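Local atomic coordinates of lactaldehyde dehydrogenase (Methanocaldococcus jannaschii, PDB entry 3PQA), a protein that oxidises lactaldehyde to lactate with NAD, which it prefers over NADP, in the biosynthesis of coenzyme F420. Residues 69-80 and 88-99. Residues are numbered along the deposited sequence; the frame is centred on the assembly and turned at random.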
loop_
_atom_site.group_PDB
_atom_site.type_symbol
_atom_site.label_atom_id
_atom_site.label_comp_id
_atom_site.label_asym_id
_atom_site.label_seq_id
_atom_site.Cartn_x
_atom_site.Cartn_y
_atom_site.Cartn_z
ATOM N N ILE B 69 16.183 -19.916 19.558
ATOM C CA ILE B 69 14.954 -20.119 20.336
ATOM C C ILE B 69 14.378 -21.488 19.994
ATOM O O ILE B 69 13.995 -22.246 20.884
ATOM C CB ILE B 69 13.894 -19.017 20.069
ATOM C CG1 ILE B 69 14.388 -17.656 20.578
ATOM C CG2 ILE B 69 12.541 -19.368 20.735
ATOM C CD1 ILE B 69 13.494 -16.453 20.190
ATOM N N LYS B 70 14.337 -21.805 18.702
ATOM C CA LYS B 70 13.863 -23.113 18.252
ATOM C C LYS B 70 14.692 -24.264 18.834
ATOM O O LYS B 70 14.126 -25.274 19.270
ATOM C CB LYS B 70 13.817 -23.166 16.723
ATOM C CG LYS B 70 13.260 -24.449 16.125
ATOM C CD LYS B 70 13.270 -24.365 14.596
ATOM C CE LYS B 70 12.969 -25.697 13.926
ATOM N NZ LYS B 70 11.528 -26.037 14.032
ATOM N N GLU B 71 16.017 -24.105 18.874
ATOM C CA GLU B 71 16.898 -25.160 19.404
ATOM C C GLU B 71 16.776 -25.327 20.921
ATOM O O GLU B 71 17.080 -26.396 21.459
ATOM C CB GLU B 71 18.357 -24.921 18.999
ATOM C CG GLU B 71 18.589 -25.060 17.493
ATOM C CD GLU B 71 19.988 -24.663 17.043
ATOM O OE1 GLU B 71 20.690 -23.933 17.785
ATOM O OE2 GLU B 71 20.378 -25.069 15.925
ATOM N N LYS B 72 16.299 -24.277 21.588
ATOM C CA LYS B 72 16.126 -24.265 23.040
ATOM C C LYS B 72 14.650 -24.292 23.451
ATOM O O LYS B 72 14.322 -23.973 24.596
ATOM C CB LYS B 72 16.809 -23.037 23.648
ATOM C CG LYS B 72 18.334 -23.030 23.522
ATOM C CD LYS B 72 18.934 -21.740 24.097
ATOM C CE LYS B 72 19.348 -21.911 25.549
ATOM N NZ LYS B 72 20.707 -22.526 25.644
ATOM N N LYS B 73 13.773 -24.705 22.535
ATOM C CA LYS B 73 12.327 -24.599 22.749
ATOM C C LYS B 73 11.846 -25.194 24.080
ATOM O O LYS B 73 11.172 -24.514 24.856
ATOM C CB LYS B 73 11.544 -25.213 21.589
ATOM C CG LYS B 73 10.079 -24.859 21.667
ATOM C CD LYS B 73 9.252 -25.388 20.519
ATOM C CE LYS B 73 7.786 -25.042 20.767
ATOM N NZ LYS B 73 6.874 -25.924 19.976
ATOM N N GLU B 74 12.195 -26.452 24.338
ATOM C CA GLU B 74 11.702 -27.136 25.548
ATOM C C GLU B 74 12.218 -26.480 26.833
ATOM O O GLU B 74 11.442 -26.244 27.774
ATOM C CB GLU B 74 12.011 -28.638 25.506
ATOM C CG GLU B 74 11.307 -29.470 26.597
ATOM C CD GLU B 74 9.785 -29.307 26.645
ATOM O OE1 GLU B 74 9.153 -28.897 25.643
ATOM O OE2 GLU B 74 9.208 -29.620 27.712
ATOM N N GLU B 75 13.512 -26.171 26.853
ATOM C CA GLU B 75 14.130 -25.467 27.967
ATOM C C GLU B 75 13.430 -24.145 28.252
ATOM O O GLU B 75 13.147 -23.825 29.412
ATOM C CB GLU B 75 15.618 -25.222 27.703
ATOM C CG GLU B 75 16.376 -24.663 28.906
ATOM C CD GLU B 75 17.817 -24.279 28.598
ATOM O OE1 GLU B 75 18.399 -23.515 29.397
ATOM O OE2 GLU B 75 18.375 -24.734 27.568
ATOM N N LEU B 76 13.160 -23.368 27.199
ATOM C CA LEU B 76 12.519 -22.070 27.388
ATOM C C LEU B 76 11.084 -22.239 27.883
ATOM O O LEU B 76 10.623 -21.471 28.734
ATOM C CB LEU B 76 12.568 -21.241 26.096
ATOM C CG LEU B 76 13.967 -20.813 25.628
ATOM C CD1 LEU B 76 13.846 -20.189 24.239
ATOM C CD2 LEU B 76 14.645 -19.850 26.595
ATOM N N ALA B 77 10.390 -23.251 27.359
ATOM C CA ALA B 77 9.027 -23.557 27.808
ATOM C C ALA B 77 8.994 -23.907 29.296
ATOM O O ALA B 77 8.084 -23.481 30.004
ATOM C CB ALA B 77 8.419 -24.681 26.981
ATOM N N LYS B 78 9.988 -24.671 29.759
ATOM C CA LYS B 78 10.078 -25.058 31.182
ATOM C C LYS B 78 10.298 -23.846 32.075
ATOM O O LYS B 78 9.712 -23.745 33.157
ATOM C CB LYS B 78 11.201 -26.081 31.427
ATOM C CG LYS B 78 11.063 -27.403 30.693
ATOM C CD LYS B 78 10.006 -28.299 31.299
ATOM C CE LYS B 78 10.273 -29.759 30.961
ATOM N NZ LYS B 78 9.096 -30.569 31.380
ATOM N N ILE B 79 11.141 -22.922 31.616
ATOM C CA ILE B 79 11.368 -21.685 32.346
ATOM C C ILE B 79 10.063 -20.895 32.501
ATOM O O ILE B 79 9.786 -20.373 33.577
ATOM C CB ILE B 79 12.480 -20.820 31.707
ATOM C CG1 ILE B 79 13.852 -21.479 31.927
ATOM C CG2 ILE B 79 12.487 -19.414 32.328
ATOM C CD1 ILE B 79 14.941 -21.025 30.942
ATOM N N LEU B 80 9.262 -20.816 31.438
ATOM C CA LEU B 80 7.952 -20.166 31.536
ATOM C C LEU B 80 7.064 -20.843 32.586
ATOM O O LEU B 80 6.393 -20.170 33.363
ATOM C CB LEU B 80 7.247 -20.112 30.173
ATOM C CG LEU B 80 7.902 -19.171 29.149
ATOM C CD1 LEU B 80 7.254 -19.351 27.771
ATOM C CD2 LEU B 80 7.776 -17.736 29.597
ATOM N N ILE B 88 2.673 -25.875 30.973
ATOM C CA ILE B 88 3.711 -26.243 29.997
ATOM C C ILE B 88 3.216 -26.275 28.546
ATOM O O ILE B 88 3.908 -25.793 27.650
ATOM C CB ILE B 88 4.479 -27.554 30.404
ATOM C CG1 ILE B 88 5.685 -27.800 29.489
ATOM C CG2 ILE B 88 3.544 -28.764 30.426
ATOM C CD1 ILE B 88 6.869 -26.865 29.724
ATOM N N LYS B 89 2.003 -26.787 28.323
ATOM C CA LYS B 89 1.414 -26.764 26.971
ATOM C C LYS B 89 1.261 -25.342 26.398
ATOM O O LYS B 89 1.528 -25.106 25.216
ATOM C CB LYS B 89 0.082 -27.512 26.952
ATOM C CG LYS B 89 0.231 -29.035 27.096
ATOM C CD LYS B 89 -1.106 -29.769 26.942
ATOM C CE LYS B 89 -2.101 -29.348 28.026
ATOM N NZ LYS B 89 -3.183 -30.357 28.221
ATOM N N GLN B 90 0.841 -24.401 27.242
ATOM C CA GLN B 90 0.732 -22.988 26.863
ATOM C C GLN B 90 2.097 -22.320 26.714
ATOM O O GLN B 90 2.278 -21.431 25.869
ATOM C CB GLN B 90 -0.117 -22.229 27.874
ATOM C CG GLN B 90 -1.581 -22.666 27.906
ATOM C CD GLN B 90 -2.328 -22.024 29.045
ATOM O OE1 GLN B 90 -2.211 -20.815 29.281
ATOM N NE2 GLN B 90 -3.103 -22.830 29.773
ATOM N N ALA B 91 3.057 -22.745 27.534
ATOM C CA ALA B 91 4.428 -22.253 27.431
ATOM C C ALA B 91 5.030 -22.580 26.065
ATOM O O ALA B 91 5.702 -21.735 25.459
ATOM C CB ALA B 91 5.279 -22.814 28.550
ATOM N N ARG B 92 4.775 -23.793 25.580
ATOM C CA ARG B 92 5.304 -24.238 24.282
ATOM C C ARG B 92 4.767 -23.382 23.143
ATOM O O ARG B 92 5.522 -22.983 22.243
ATOM C CB ARG B 92 4.997 -25.722 24.014
ATOM C CG ARG B 92 5.697 -26.659 24.978
ATOM C CD ARG B 92 5.522 -28.133 24.632
ATOM N NE ARG B 92 6.225 -28.940 25.631
ATOM C CZ ARG B 92 5.640 -29.775 26.490
ATOM N NH1 ARG B 92 4.330 -29.978 26.466
ATOM N NH2 ARG B 92 6.386 -30.432 27.369
ATOM N N VAL B 93 3.463 -23.114 23.199
ATOM C CA VAL B 93 2.797 -22.215 22.265
ATOM C C VAL B 93 3.425 -20.814 22.267
ATOM O O VAL B 93 3.748 -20.291 21.194
ATOM C CB VAL B 93 1.247 -22.196 22.448
ATOM C CG1 VAL B 93 0.602 -21.132 21.551
ATOM C CG2 VAL B 93 0.648 -23.601 22.123
ATOM N N GLU B 94 3.659 -20.227 23.445
ATOM C CA GLU B 94 4.339 -18.919 23.484
ATOM C C GLU B 94 5.723 -18.970 22.803
ATOM O O GLU B 94 6.078 -18.079 22.019
ATOM C CB GLU B 94 4.467 -18.342 24.909
ATOM C CG GLU B 94 5.111 -16.941 24.888
ATOM C CD GLU B 94 5.318 -16.292 26.241
ATOM O OE1 GLU B 94 4.748 -16.748 27.258
ATOM O OE2 GLU B 94 6.066 -15.287 26.273
ATOM N N VAL B 95 6.497 -20.015 23.107
ATOM C CA VAL B 95 7.833 -20.152 22.510
ATOM C C VAL B 95 7.745 -20.227 20.979
ATOM O O VAL B 95 8.509 -19.548 20.280
ATOM C CB VAL B 95 8.644 -21.355 23.051
ATOM C CG1 VAL B 95 10.005 -21.394 22.369
ATOM C CG2 VAL B 95 8.831 -21.269 24.566
ATOM N N GLU B 96 6.811 -21.036 20.475
ATOM C CA GLU B 96 6.589 -21.162 19.030
ATOM C C GLU B 96 6.218 -19.806 18.388
ATOM O O GLU B 96 6.743 -19.452 17.315
ATOM C CB GLU B 96 5.533 -22.237 18.741
ATOM C CG GLU B 96 5.462 -22.686 17.285
ATOM C CD GLU B 96 6.697 -23.463 16.822
ATOM O OE1 GLU B 96 7.347 -24.142 17.652
ATOM O OE2 GLU B 96 7.006 -23.416 15.607
ATOM N N ARG B 97 5.358 -19.029 19.052
ATOM C CA ARG B 97 5.016 -17.688 18.565
ATOM C C ARG B 97 6.247 -16.782 18.466
ATOM O O ARG B 97 6.402 -16.031 17.496
ATOM C CB ARG B 97 3.996 -17.005 19.471
ATOM C CG ARG B 97 2.850 -17.864 19.877
ATOM C CD ARG B 97 1.690 -17.683 18.995
ATOM N NE ARG B 97 0.881 -16.544 19.418
ATOM C CZ ARG B 97 -0.369 -16.338 19.010
ATOM N NH1 ARG B 97 -1.032 -15.270 19.421
ATOM N NH2 ARG B 97 -0.960 -17.210 18.196
ATOM N N SER B 98 7.097 -16.823 19.499
ATOM C CA SER B 98 8.288 -15.973 19.534
ATOM C C SER B 98 9.235 -16.252 18.371
ATOM O O SER B 98 9.833 -15.317 17.838
ATOM C CB SER B 98 8.998 -16.060 20.900
ATOM O OG SER B 98 9.760 -17.247 21.023
ATOM N N ILE B 99 9.340 -17.525 17.974
ATOM C CA ILE B 99 10.151 -17.907 16.802
ATOM C C ILE B 99 9.576 -17.194 15.580
ATOM O O ILE B 99 10.319 -16.564 14.805
ATOM C CB ILE B 99 10.157 -19.439 16.571
ATOM C CG1 ILE B 99 10.788 -20.147 17.778
ATOM C CG2 ILE B 99 10.928 -19.792 15.320
ATOM C CD1 ILE B 99 10.437 -21.633 17.873
#
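NH2 of Arg-92 is held by two carboxylates, OE2 of Glu-74 at 3.0 Å and, in a second salt bridge, Glu-310. NE of Arg-92 gives OE1 of Glu-74 a nearly straight bond (173°). With the carboxylate and guanidinium planes only 26° apart, this is a side-on bidentate salt bridge. The Glu-74 and Glu-310 bonds limit the group's turning, with Ile-88 CG1 over the rim of one guanidinium face. A leucine in place of Arg-92 would probably leave the carboxylates of Glu-74 and Glu-310 without their shared cation. Lys-73, extended beyond CG, lays its CG against Val-95 CG1 (3.5 Å) before NZ bonds OE1 of Glu-96 at 3.0 Å, on the anti side, tilted out of the carboxylate plane. Beneath these ion pairs the packing is close: CA atoms of Ala-77 and Ala-91 approach to 4.8 Å. Ile-69, near the end of helix 55-71, also packs on helix 88-111, its CG2 meeting Ile-99 CG1 at 3.5 Å. The axes of 73-80 and 88-99 come within 8.2 Å, with 125° between their directions. Consecutive helices of the aldehyde dehydrogenase fold, joined by a short connection, thus cross steeply and pack knobs-into-holes: Ala-77 among Ile-88, Ala-91, Arg-92 and Val-95, and Val-95 among Ile-69, Lys-73, Leu-76 and Ala-77.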